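PDB 1VHF: divalent-cation tolerance protein CutA from Thermotoga maritima, which is probably involved in resistance toward heavy metals, as a homotrimeric member of the CutA family. Local coordinates for residues L5-F10 with F35-G40; I29-A34 with T92-W97; F57-T60 with E66-E69; E70-K73 with E78-A81. All coordinates share one frame; numbering follows the deposited sequence. Where two conformers were deposited one is given.

Contact 1: residues L5-F10 with F35-G40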
loop_
_atom_site.group_PDB
_atom_site.type_symbol
_atom_site.label_atom_id
_atom_site.label_comp_id
_atom_site.label_asym_id
_atom_site.label_seq_id
_atom_site.Cartn_x
_atom_site.Cartn_y
_atom_site.Cartn_z
ATOM N N LEU A 5 -1.045 8.284 1.943
ATOM C CA LEU A 5 -1.060 7.211 0.949
ATOM C C LEU A 5 0.225 6.401 1.172
ATOM O O LEU A 5 1.320 6.957 1.103
ATOM C CB LEU A 5 -0.989 7.713 -0.488
ATOM C CG LEU A 5 -1.961 8.788 -0.941
ATOM C CD1 LEU A 5 -1.645 9.159 -2.390
ATOM C CD2 LEU A 5 -3.392 8.350 -0.781
ATOM N N VAL A 6 0.069 5.095 1.379
ATOM C CA VAL A 6 1.236 4.217 1.533
ATOM C C VAL A 6 1.261 3.327 0.273
ATOM O O VAL A 6 0.279 2.679 -0.089
ATOM C CB VAL A 6 1.136 3.361 2.798
ATOM C CG1 VAL A 6 2.304 2.392 2.862
ATOM C CG2 VAL A 6 1.103 4.230 4.049
ATOM N N TYR A 7 2.395 3.362 -0.413
ATOM C CA TYR A 7 2.613 2.626 -1.652
ATOM C C TYR A 7 3.504 1.404 -1.436
ATOM O O TYR A 7 4.442 1.425 -0.655
ATOM C CB TYR A 7 3.362 3.552 -2.640
ATOM C CG TYR A 7 3.595 3.071 -4.066
ATOM C CD1 TYR A 7 4.697 2.322 -4.400
ATOM C CD2 TYR A 7 2.724 3.436 -5.081
ATOM C CE1 TYR A 7 4.966 1.937 -5.702
ATOM C CE2 TYR A 7 2.951 3.010 -6.401
ATOM C CZ TYR A 7 4.077 2.291 -6.696
ATOM O OH TYR A 7 4.291 1.939 -8.013
ATOM N N SER A 8 3.151 0.332 -2.132
ATOM C CA SER A 8 4.004 -0.868 -2.121
ATOM C C SER A 8 3.765 -1.591 -3.436
ATOM O O SER A 8 2.837 -1.308 -4.195
ATOM C CB SER A 8 3.676 -1.758 -0.930
ATOM O OG SER A 8 4.622 -2.828 -0.842
ATOM N N THR A 9 4.636 -2.567 -3.716
ATOM C CA THR A 9 4.505 -3.405 -4.902
ATOM C C THR A 9 4.506 -4.868 -4.460
ATOM O O THR A 9 4.988 -5.239 -3.374
ATOM C CB THR A 9 5.506 -3.198 -6.004
ATOM O OG1 THR A 9 6.804 -3.686 -5.610
ATOM C CG2 THR A 9 5.580 -1.736 -6.409
ATOM N N PHE A 10 3.853 -5.686 -5.299
ATOM C CA PHE A 10 3.611 -7.106 -5.042
ATOM C C PHE A 10 3.871 -7.945 -6.266
ATOM O O PHE A 10 3.834 -7.454 -7.391
ATOM C CB PHE A 10 2.090 -7.266 -4.673
ATOM C CG PHE A 10 1.765 -6.434 -3.450
ATOM C CD1 PHE A 10 1.259 -5.142 -3.624
ATOM C CD2 PHE A 10 1.941 -6.926 -2.171
ATOM C CE1 PHE A 10 1.018 -4.332 -2.528
ATOM C CE2 PHE A 10 1.679 -6.107 -1.074
ATOM C CZ PHE A 10 1.193 -4.814 -1.247
ATOM N N PHE A 35 -2.869 -1.582 -9.288
ATOM C CA PHE A 35 -2.765 -1.569 -10.746
ATOM C C PHE A 35 -1.477 -2.265 -11.207
ATOM O O PHE A 35 -0.502 -2.386 -10.457
ATOM C CB PHE A 35 -2.761 -0.142 -11.341
ATOM C CG PHE A 35 -1.796 0.816 -10.700
ATOM C CD1 PHE A 35 -2.070 1.404 -9.468
ATOM C CD2 PHE A 35 -0.601 1.158 -11.351
ATOM C CE1 PHE A 35 -1.192 2.261 -8.853
ATOM C CE2 PHE A 35 0.249 2.105 -10.793
ATOM C CZ PHE A 35 -0.016 2.630 -9.538
ATOM N N GLU A 36 -1.530 -2.832 -12.402
ATOM C CA GLU A 36 -0.388 -3.582 -12.927
ATOM C C GLU A 36 0.725 -2.642 -13.364
ATOM O O GLU A 36 0.482 -1.575 -13.968
ATOM C CB GLU A 36 -0.839 -4.481 -14.104
ATOM C CG GLU A 36 0.191 -5.566 -14.387
ATOM C CD GLU A 36 -0.223 -6.443 -15.572
ATOM O OE1 GLU A 36 -1.363 -6.292 -16.067
ATOM O OE2 GLU A 36 0.654 -7.248 -15.957
ATOM N N ILE A 37 1.956 -3.078 -13.098
ATOM C CA ILE A 37 3.140 -2.329 -13.467
ATOM C C ILE A 37 4.217 -3.213 -14.072
ATOM O O ILE A 37 4.227 -4.442 -13.914
ATOM C CB ILE A 37 3.775 -1.593 -12.258
ATOM C CG1 ILE A 37 4.128 -2.564 -11.142
ATOM C CG2 ILE A 37 2.818 -0.515 -11.734
ATOM C CD1 ILE A 37 5.080 -1.938 -10.132
ATOM N N ARG A 38 5.085 -2.539 -14.847
ATOM C CA ARG A 38 6.341 -3.206 -15.264
ATOM C C ARG A 38 7.400 -2.555 -14.375
ATOM O O ARG A 38 7.311 -1.336 -14.091
ATOM C CB ARG A 38 6.656 -2.823 -16.714
ATOM C CG ARG A 38 5.605 -3.291 -17.690
ATOM C CD ARG A 38 5.652 -4.803 -17.837
ATOM N NE ARG A 38 4.907 -5.173 -19.056
ATOM C CZ ARG A 38 5.117 -6.323 -19.679
ATOM N NH1 ARG A 38 6.050 -7.145 -19.188
ATOM N NH2 ARG A 38 4.467 -6.660 -20.787
ATOM N N SER A 39 8.388 -3.301 -13.919
ATOM C CA SER A 39 9.422 -2.683 -13.090
ATOM C C SER A 39 10.795 -3.138 -13.592
ATOM O O SER A 39 10.907 -4.106 -14.340
ATOM C CB SER A 39 9.240 -3.124 -11.642
ATOM O OG SER A 39 9.268 -4.521 -11.507
ATOM N N GLY A 40 11.783 -2.395 -13.147
ATOM C CA GLY A 40 13.184 -2.664 -13.487
ATOM C C GLY A 40 14.070 -2.273 -12.319
ATOM O O GLY A 40 13.788 -1.326 -11.613
#
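Thr9 and Ile37 meet methyl to methyl because of their first torsions. In Thr9 (chi1 71°) OG1 is tucked between the backbone N and the carbonyl carbon, which leaves CG2 trans to that carbon and turned toward the facing strand. Ile37 has CG1 in the corresponding place (chi1 57°), and its extended second torsion carries CD1 outward until it lies 3.8 Å from Thr9 CG2. The two side chains run at roughly a right angle to each other, an end-on touch and not a packing along their length. Tyr7 contributes from the same side of its strand: its ring reaches out so that OH is 4.5 Å from Ile37 CD1, while the ring edge at CE2 is 4.3 Å from Phe35 CZ. These two segments illustrate how strands that are not sheet neighbours can still touch. In the ferredoxin-like fold of CutA, strand 46-60 lies between strands 3-10 and 31-43, and the twist and bend of the long strand 31-43 leave segment 35-40 at 76° to segment 5-10, with axes 8.9 Å apart. The face involved is turned away from the helices and is probably used for subunit association in the homotrimer; Val6, Ser8 and Phe10 point the other way, onto the helices. The middle strand also serves the polar end of the contact: Glu52 takes Thr9 OG1 through one carboxylate oxygen and Ser39 OG through the other. Behind Tyr7, the ring of Phe83 on strand 82-86 lies about 20° from parallel to its own.

Contact 2: residues I29-A34 with T92-W97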
loop_
_atom_site.group_PDB
_atom_site.type_symbol
_atom_site.label_atom_id
_atom_site.label_comp_id
_atom_site.label_asym_id
_atom_site.label_seq_id
_atom_site.Cartn_x
_atom_site.Cartn_y
_atom_site.Cartn_z
ATOM N N ILE A 29 -6.783 0.347 7.003
ATOM C CA ILE A 29 -6.879 1.225 5.850
ATOM C C ILE A 29 -8.368 1.419 5.528
ATOM O O ILE A 29 -9.227 0.624 5.901
ATOM C CB ILE A 29 -6.199 0.676 4.577
ATOM C CG1 ILE A 29 -6.882 -0.611 4.076
ATOM C CG2 ILE A 29 -4.707 0.399 4.809
ATOM C CD1 ILE A 29 -6.305 -1.127 2.764
ATOM N N ALA A 30 -8.652 2.543 4.842
ATOM C CA ALA A 30 -10.008 2.841 4.419
ATOM C C ALA A 30 -10.298 2.214 3.056
ATOM O O ALA A 30 -11.420 1.896 2.716
ATOM C CB ALA A 30 -10.205 4.357 4.335
ATOM N N CYS A 31 -9.234 2.119 2.218
ATOM C CA CYS A 31 -9.409 1.516 0.909
ATOM C C CYS A 31 -8.044 1.350 0.238
ATOM O O CYS A 31 -7.062 1.875 0.764
ATOM C CB CYS A 31 -10.261 2.434 0.030
ATOM S SG CYS A 31 -9.755 4.140 0.010
ATOM N N PHE A 32 -8.039 0.627 -0.860
ATOM C CA PHE A 32 -6.805 0.508 -1.617
ATOM C C PHE A 32 -7.161 0.644 -3.095
ATOM O O PHE A 32 -8.287 0.361 -3.517
ATOM C CB PHE A 32 -6.081 -0.835 -1.384
ATOM C CG PHE A 32 -6.783 -2.040 -1.921
ATOM C CD1 PHE A 32 -6.656 -2.428 -3.246
ATOM C CD2 PHE A 32 -7.582 -2.835 -1.078
ATOM C CE1 PHE A 32 -7.319 -3.535 -3.755
ATOM C CE2 PHE A 32 -8.224 -3.937 -1.581
ATOM C CZ PHE A 32 -8.132 -4.310 -2.918
ATOM N N ASN A 33 -6.160 1.065 -3.872
ATOM C CA ASN A 33 -6.244 1.132 -5.338
ATOM C C ASN A 33 -5.025 0.361 -5.878
ATOM O O ASN A 33 -3.903 0.730 -5.508
ATOM C CB ASN A 33 -6.225 2.558 -5.870
ATOM C CG ASN A 33 -7.462 3.369 -5.617
ATOM O OD1 ASN A 33 -7.453 4.574 -5.913
ATOM N ND2 ASN A 33 -8.561 2.829 -5.117
ATOM N N ALA A 34 -5.214 -0.679 -6.683
ATOM C CA ALA A 34 -4.056 -1.451 -7.165
ATOM C C ALA A 34 -4.060 -1.473 -8.690
ATOM O O ALA A 34 -5.108 -1.379 -9.342
ATOM C CB ALA A 34 -4.132 -2.878 -6.615
ATOM N N THR A 92 -13.510 17.539 1.973
ATOM C CA THR A 92 -13.953 17.338 3.350
ATOM C C THR A 92 -14.793 16.102 3.562
ATOM O O THR A 92 -14.470 15.333 4.494
ATOM C CB THR A 92 -14.751 18.575 3.833
ATOM O OG1 THR A 92 -13.823 19.680 3.802
ATOM C CG2 THR A 92 -15.234 18.392 5.263
ATOM N N GLU A 93 -15.806 15.888 2.752
ATOM C CA GLU A 93 -16.709 14.741 2.930
ATOM C C GLU A 93 -15.963 13.425 2.786
ATOM O O GLU A 93 -16.250 12.418 3.447
ATOM C CB GLU A 93 -17.859 14.817 1.934
ATOM C CG GLU A 93 -18.845 15.960 2.193
ATOM C CD GLU A 93 -18.539 17.170 1.341
ATOM O OE1 GLU A 93 -17.357 17.558 1.177
ATOM O OE2 GLU A 93 -19.498 17.793 0.814
ATOM N N TYR A 94 -14.955 13.398 1.902
ATOM C CA TYR A 94 -14.188 12.160 1.737
ATOM C C TYR A 94 -13.274 11.953 2.931
ATOM O O TYR A 94 -13.092 10.815 3.376
ATOM C CB TYR A 94 -13.377 12.254 0.418
ATOM C CG TYR A 94 -12.643 10.959 0.091
ATOM C CD1 TYR A 94 -13.391 9.860 -0.303
ATOM C CD2 TYR A 94 -11.273 10.855 0.114
ATOM C CE1 TYR A 94 -12.797 8.647 -0.600
ATOM C CE2 TYR A 94 -10.656 9.635 -0.174
ATOM C CZ TYR A 94 -11.423 8.565 -0.538
ATOM O OH TYR A 94 -10.840 7.345 -0.869
HETATM N N MSE A 95 -12.695 13.032 3.453
HETATM C CA MSE A 95 -11.820 12.933 4.611
HETATM C C MSE A 95 -12.653 12.406 5.806
HETATM O O MSE A 95 -12.118 11.613 6.561
HETATM C CB MSE A 95 -11.219 14.261 5.021
HETATM C CG MSE A 95 -10.216 14.192 6.170
HETATM SE SE MSE A 95 -8.562 13.336 5.675
HETATM C CE MSE A 95 -8.667 11.788 6.791
ATOM N N ASN A 96 -13.909 12.855 5.881
ATOM C CA ASN A 96 -14.723 12.342 7.019
ATOM C C ASN A 96 -15.004 10.861 6.857
ATOM O O ASN A 96 -14.975 10.087 7.819
ATOM C CB ASN A 96 -16.052 13.089 7.059
ATOM C CG ASN A 96 -15.935 14.556 7.423
ATOM O OD1 ASN A 96 -14.992 14.973 8.090
ATOM N ND2 ASN A 96 -16.915 15.338 6.998
ATOM N N TRP A 97 -15.287 10.420 5.631
ATOM C CA TRP A 97 -15.541 9.005 5.374
ATOM C C TRP A 97 -14.274 8.195 5.699
ATOM O O TRP A 97 -14.347 7.139 6.332
ATOM C CB TRP A 97 -15.942 8.811 3.915
ATOM C CG TRP A 97 -16.034 7.363 3.524
ATOM C CD1 TRP A 97 -17.063 6.507 3.799
ATOM C CD2 TRP A 97 -15.003 6.566 2.931
ATOM N NE1 TRP A 97 -16.775 5.239 3.343
ATOM C CE2 TRP A 97 -15.514 5.264 2.787
ATOM C CE3 TRP A 97 -13.712 6.851 2.456
ATOM C CZ2 TRP A 97 -14.811 4.194 2.230
ATOM C CZ3 TRP A 97 -13.035 5.806 1.827
ATOM C CH2 TRP A 97 -13.547 4.505 1.786
#
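Trp97 and Tyr94, one helical turn apart, both project from the helix toward Ala30 and Cys31, but they arrive differently. The indole comes with its six-membered ring leading. Cys31 SG sits at the edge of that ring, practically in its plane (90° from the normal), 5.3 Å from the centroid and 4.1 Å from Trp97 CZ3. This is a sulfur-aromatic contact of the edge-on kind. The same CZ3 packs against Ala30 CB at 4.0 Å, while the adjacent CH2 is 3.5 Å from Ala30 O, which approaches the ring obliquely. In Tyr94 the ring lies trans to the backbone N (chi1 -175°), and this extends the phenol until its OH stands 3.5 Å from Cys31 SG. The sulfur thus meets the hydroxyl and the indole rim together, both on its helix-facing side. Here the C-terminal helix 92-101 of the CutA fold lies against the beginning of strand 31-43, an outermost strand of the sheet within this chain, at the point where the chain enters it from a loop. Later residues of the helix continue the packing, with Leu98 and Ser101 also touching Ala30. Lys58, on the neighbouring strand, packs against Cys31 and gives Tyr94 OH a weak hydrogen bond through NZ.

Contact 3: residues F57-T60 with E66-E69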
loop_
_atom_site.group_PDB
_atom_site.type_symbol
_atom_site.label_atom_id
_atom_site.label_comp_id
_atom_site.label_asym_id
_atom_site.label_seq_id
_atom_site.Cartn_x
_atom_site.Cartn_y
_atom_site.Cartn_z
ATOM N N PHE A 57 -2.478 2.421 -0.527
ATOM C CA PHE A 57 -3.342 2.127 0.648
ATOM C C PHE A 57 -3.652 3.467 1.313
ATOM O O PHE A 57 -2.696 4.170 1.673
ATOM C CB PHE A 57 -2.576 1.220 1.611
ATOM C CG PHE A 57 -2.205 -0.100 1.002
ATOM C CD1 PHE A 57 -3.164 -1.052 0.736
ATOM C CD2 PHE A 57 -0.878 -0.370 0.690
ATOM C CE1 PHE A 57 -2.834 -2.294 0.206
ATOM C CE2 PHE A 57 -0.531 -1.603 0.162
ATOM C CZ PHE A 57 -1.503 -2.554 -0.087
ATOM N N LYS A 58 -4.924 3.806 1.398
ATOM C CA LYS A 58 -5.281 5.110 1.992
ATOM C C LYS A 58 -5.683 4.940 3.442
ATOM O O LYS A 58 -6.497 4.071 3.786
ATOM C CB LYS A 58 -6.481 5.721 1.213
ATOM C CG LYS A 58 -5.996 6.134 -0.192
ATOM C CD LYS A 58 -7.147 6.412 -1.139
ATOM C CE LYS A 58 -7.363 5.159 -1.997
ATOM N NZ LYS A 58 -8.790 4.960 -2.300
ATOM N N THR A 59 -5.037 5.741 4.321
ATOM C CA THR A 59 -5.408 5.640 5.731
ATOM C C THR A 59 -5.083 6.976 6.407
ATOM O O THR A 59 -4.829 7.947 5.706
ATOM C CB THR A 59 -4.714 4.439 6.382
ATOM O OG1 THR A 59 -5.327 4.185 7.655
ATOM C CG2 THR A 59 -3.215 4.658 6.580
ATOM N N THR A 60 -5.198 6.984 7.737
ATOM C CA THR A 60 -4.880 8.233 8.450
ATOM C C THR A 60 -3.479 8.190 8.978
ATOM O O THR A 60 -2.850 7.153 9.153
ATOM C CB THR A 60 -5.904 8.418 9.594
ATOM O OG1 THR A 60 -5.737 7.357 10.539
ATOM C CG2 THR A 60 -7.319 8.500 9.061
ATOM N N GLU A 66 1.099 1.239 12.532
ATOM C CA GLU A 66 0.453 -0.065 12.506
ATOM C C GLU A 66 0.353 -0.631 11.091
ATOM O O GLU A 66 0.494 -1.834 10.878
ATOM C CB GLU A 66 -0.942 -0.001 13.123
ATOM C CG GLU A 66 -0.938 0.426 14.600
ATOM C CD GLU A 66 -2.388 0.723 14.993
ATOM O OE1 GLU A 66 -3.146 -0.268 15.093
ATOM O OE2 GLU A 66 -2.756 1.902 15.069
ATOM N N LEU A 67 0.044 0.231 10.120
ATOM C CA LEU A 67 -0.026 -0.266 8.733
ATOM C C LEU A 67 1.348 -0.700 8.283
ATOM O O LEU A 67 1.446 -1.734 7.603
ATOM C CB LEU A 67 -0.586 0.870 7.844
ATOM C CG LEU A 67 -0.488 0.620 6.331
ATOM C CD1 LEU A 67 -1.304 -0.624 5.922
ATOM C CD2 LEU A 67 -1.062 1.837 5.615
ATOM N N TYR A 68 2.400 0.094 8.530
ATOM C CA TYR A 68 3.727 -0.371 8.127
ATOM C C TYR A 68 4.060 -1.739 8.706
ATOM O O TYR A 68 4.591 -2.613 8.015
ATOM C CB TYR A 68 4.836 0.617 8.478
ATOM C CG TYR A 68 5.152 1.674 7.447
ATOM C CD1 TYR A 68 4.206 2.570 6.961
ATOM C CD2 TYR A 68 6.466 1.785 7.010
ATOM C CE1 TYR A 68 4.576 3.535 6.049
ATOM C CE2 TYR A 68 6.853 2.769 6.100
ATOM C CZ TYR A 68 5.878 3.641 5.646
ATOM O OH TYR A 68 6.248 4.594 4.713
ATOM N N GLU A 69 3.736 -1.919 10.001
ATOM C CA GLU A 69 4.056 -3.183 10.666
ATOM C C GLU A 69 3.304 -4.345 10.074
ATOM O O GLU A 69 3.899 -5.374 9.692
ATOM C CB GLU A 69 3.718 -3.040 12.170
ATOM C CG GLU A 69 4.539 -1.990 12.899
ATOM C CD GLU A 69 4.270 -1.949 14.390
ATOM O OE1 GLU A 69 3.339 -1.243 14.833
ATOM O OE2 GLU A 69 4.991 -2.635 15.148
#
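The flat ring of Phe57 stands next to Leu67 without touching it: at the nearest point Phe57 CG lies 5.0 Å from Leu67 CD1. The stem of the side chain makes the contact instead, with Phe57 CB 4.3 Å from Leu67 CD2. The ring itself is enclosed by others, with Phe10 meeting its far end, CZ to CZ, and Leu23, Ile29, Phe32 and Leu71 also packed against the side chain. The closest meeting belongs to Thr59, whose CG2 lies 3.7 Å from Leu67 CD2. A single leucine methyl therefore rests against two residues that project from the same side of the strand. The side chains of Thr59 and Leu67 run antiparallel, side by side, and overlap near their ends. What follows strand 46-60 makes this an example of beta-alpha-beta construction: helix 64-74 runs back across the sheet and leads to strand 82-86, parallel to the first, with strand 3-10 between the two. That is the second such unit of the ferredoxin-like fold, and Leu67 is one of the residues that turn the helix's apolar side onto the sheet, touching Val6 of strand 3-10 as well. In Thr59 the hydroxyl is placed trans to the backbone N (chi1 -167°), which separates its roles: CG2 is left for Leu67, while the buried OG1 is hydrogen-bonded to the carbonyl oxygen of Leu28.

Contact 4: residues E70-K73 with E78-A81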
loop_
_atom_site.group_PDB
_atom_site.type_symbol
_atom_site.label_atom_id
_atom_site.label_comp_id
_atom_site.label_asym_id
_atom_site.label_seq_id
_atom_site.Cartn_x
_atom_site.Cartn_y
_atom_site.Cartn_z
ATOM N N GLU A 70 2.006 -4.206 9.839
ATOM C CA GLU A 70 1.214 -5.282 9.276
ATOM C C GLU A 70 1.609 -5.566 7.847
ATOM O O GLU A 70 1.660 -6.714 7.399
ATOM C CB GLU A 70 -0.293 -5.062 9.411
ATOM C CG GLU A 70 -1.134 -6.257 9.056
ATOM C CD GLU A 70 -0.958 -7.538 9.838
ATOM O OE1 GLU A 70 -0.436 -7.518 10.965
ATOM O OE2 GLU A 70 -1.372 -8.615 9.333
ATOM N N LEU A 71 1.734 -4.486 7.030
ATOM C CA LEU A 71 2.118 -4.702 5.632
ATOM C C LEU A 71 3.471 -5.376 5.526
ATOM O O LEU A 71 3.572 -6.310 4.708
ATOM C CB LEU A 71 2.078 -3.319 4.956
ATOM C CG LEU A 71 2.475 -3.320 3.477
ATOM C CD1 LEU A 71 1.590 -4.238 2.650
ATOM C CD2 LEU A 71 2.400 -1.900 2.929
ATOM N N ARG A 72 4.455 -5.031 6.347
ATOM C CA ARG A 72 5.772 -5.694 6.290
ATOM C C ARG A 72 5.603 -7.182 6.632
ATOM O O ARG A 72 6.138 -8.068 5.960
ATOM C CB ARG A 72 6.728 -5.079 7.305
ATOM C CG ARG A 72 8.097 -5.825 7.357
ATOM C CD ARG A 72 8.905 -5.317 6.192
ATOM N NE ARG A 72 10.212 -5.857 5.964
ATOM C CZ ARG A 72 11.345 -5.689 6.612
ATOM N NH1 ARG A 72 11.409 -4.924 7.702
ATOM N NH2 ARG A 72 12.471 -6.204 6.109
ATOM N N LYS A 73 4.759 -7.469 7.621
ATOM C CA LYS A 73 4.527 -8.841 8.048
ATOM C C LYS A 73 3.726 -9.690 7.125
ATOM O O LYS A 73 3.805 -10.948 7.190
ATOM C CB LYS A 73 3.942 -8.828 9.484
ATOM C CG LYS A 73 5.082 -8.511 10.453
ATOM C CD LYS A 73 4.605 -8.337 11.896
ATOM C CE LYS A 73 5.794 -7.901 12.728
ATOM N NZ LYS A 73 5.499 -7.570 14.143
ATOM N N GLU A 78 11.078 -9.895 1.053
ATOM C CA GLU A 78 11.851 -9.715 2.272
ATOM C C GLU A 78 12.119 -8.279 2.636
ATOM O O GLU A 78 11.990 -7.838 3.781
ATOM C CB GLU A 78 13.183 -10.486 2.090
ATOM C CG GLU A 78 14.042 -10.355 3.337
ATOM C CD GLU A 78 15.382 -11.067 3.210
ATOM O OE1 GLU A 78 15.566 -11.813 2.239
ATOM O OE2 GLU A 78 16.219 -10.846 4.105
ATOM N N THR A 79 12.350 -7.455 1.594
ATOM C CA THR A 79 12.632 -6.024 1.778
ATOM C C THR A 79 11.734 -5.293 0.770
ATOM O O THR A 79 12.165 -4.816 -0.287
ATOM C CB THR A 79 14.097 -5.686 1.475
ATOM O OG1 THR A 79 14.873 -6.575 2.351
ATOM C CG2 THR A 79 14.442 -4.264 1.787
ATOM N N PRO A 80 10.464 -5.178 1.124
ATOM C CA PRO A 80 9.527 -4.562 0.203
ATOM C C PRO A 80 9.653 -3.059 0.120
ATOM O O PRO A 80 10.139 -2.410 1.038
ATOM C CB PRO A 80 8.159 -4.922 0.851
ATOM C CG PRO A 80 8.471 -4.908 2.310
ATOM C CD PRO A 80 9.808 -5.650 2.378
ATOM N N ALA A 81 9.173 -2.540 -1.029
ATOM C CA ALA A 81 9.080 -1.086 -1.132
ATOM C C ALA A 81 7.850 -0.682 -0.290
ATOM O O ALA A 81 6.727 -1.150 -0.535
ATOM C CB ALA A 81 8.743 -0.676 -2.564
#
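Leu71 turns inward and Arg72 outward, and it is Arg72 that joins the helix to Glu78 and Pro80. Leu71 stays back from the loop, its CD2 5.6 Å from Ala81 O, and goes instead to the core, where it packs on Ser8, Phe10 and Ile19. At Arg72 the chain leaves the helix with CG trans to the backbone N and then bends at the next torsion (chi2 80°), which swings the guanidinium over to the loop. NH2 donates to Glu78 O at 2.9 Å in a nearly straight bond (166°), with that oxygen in the guanidinium plane and the donor in the carbonyl plane. NE points at the same oxygen, a weak bond of 3.4 Å, so two N-H groups share one backbone acceptor and the group's rotation is limited. Segment 78-81 belongs to the connection from helix 64-74 to strand 82-86, the closing half of a beta-alpha-beta crossover, and here the helix grips its own exit loop. The arginine's aliphatic part crosses the Pro80 ring at about a right angle, Arg72 CD lying 3.9 Å from Pro80 CG and Arg72 NE 3.6 Å from Pro80 CD. The Glu78 carboxylate is not in contact with the guanidinium, OE2 being 6.3 Å from NH2. On the loop side, His75 also packs against Pro80.

In the fold
From the N terminus, strand 3-10 supplies the first half of contact 1, which closes when strand 31-43 comes alongside it after helix 13-25. Contact 2 starts just before that closure, at residues 29-34, and ends only at the C-terminal helix 92-101, so contacts 1 and 2 cross. Inside the long loop of contact 2 lie contacts 3 and 4, both short-range and in series on helix 64-74: contact 3 ties its first half to strand 46-60, contact 4 its second half to the loop before strand 82-86. Strand 3-10 links them, Val6 bonding to Phe57 and Ser8 to Ala81. Contacts 2 and 4 do not touch, their nearest atoms being about 8 Å apart.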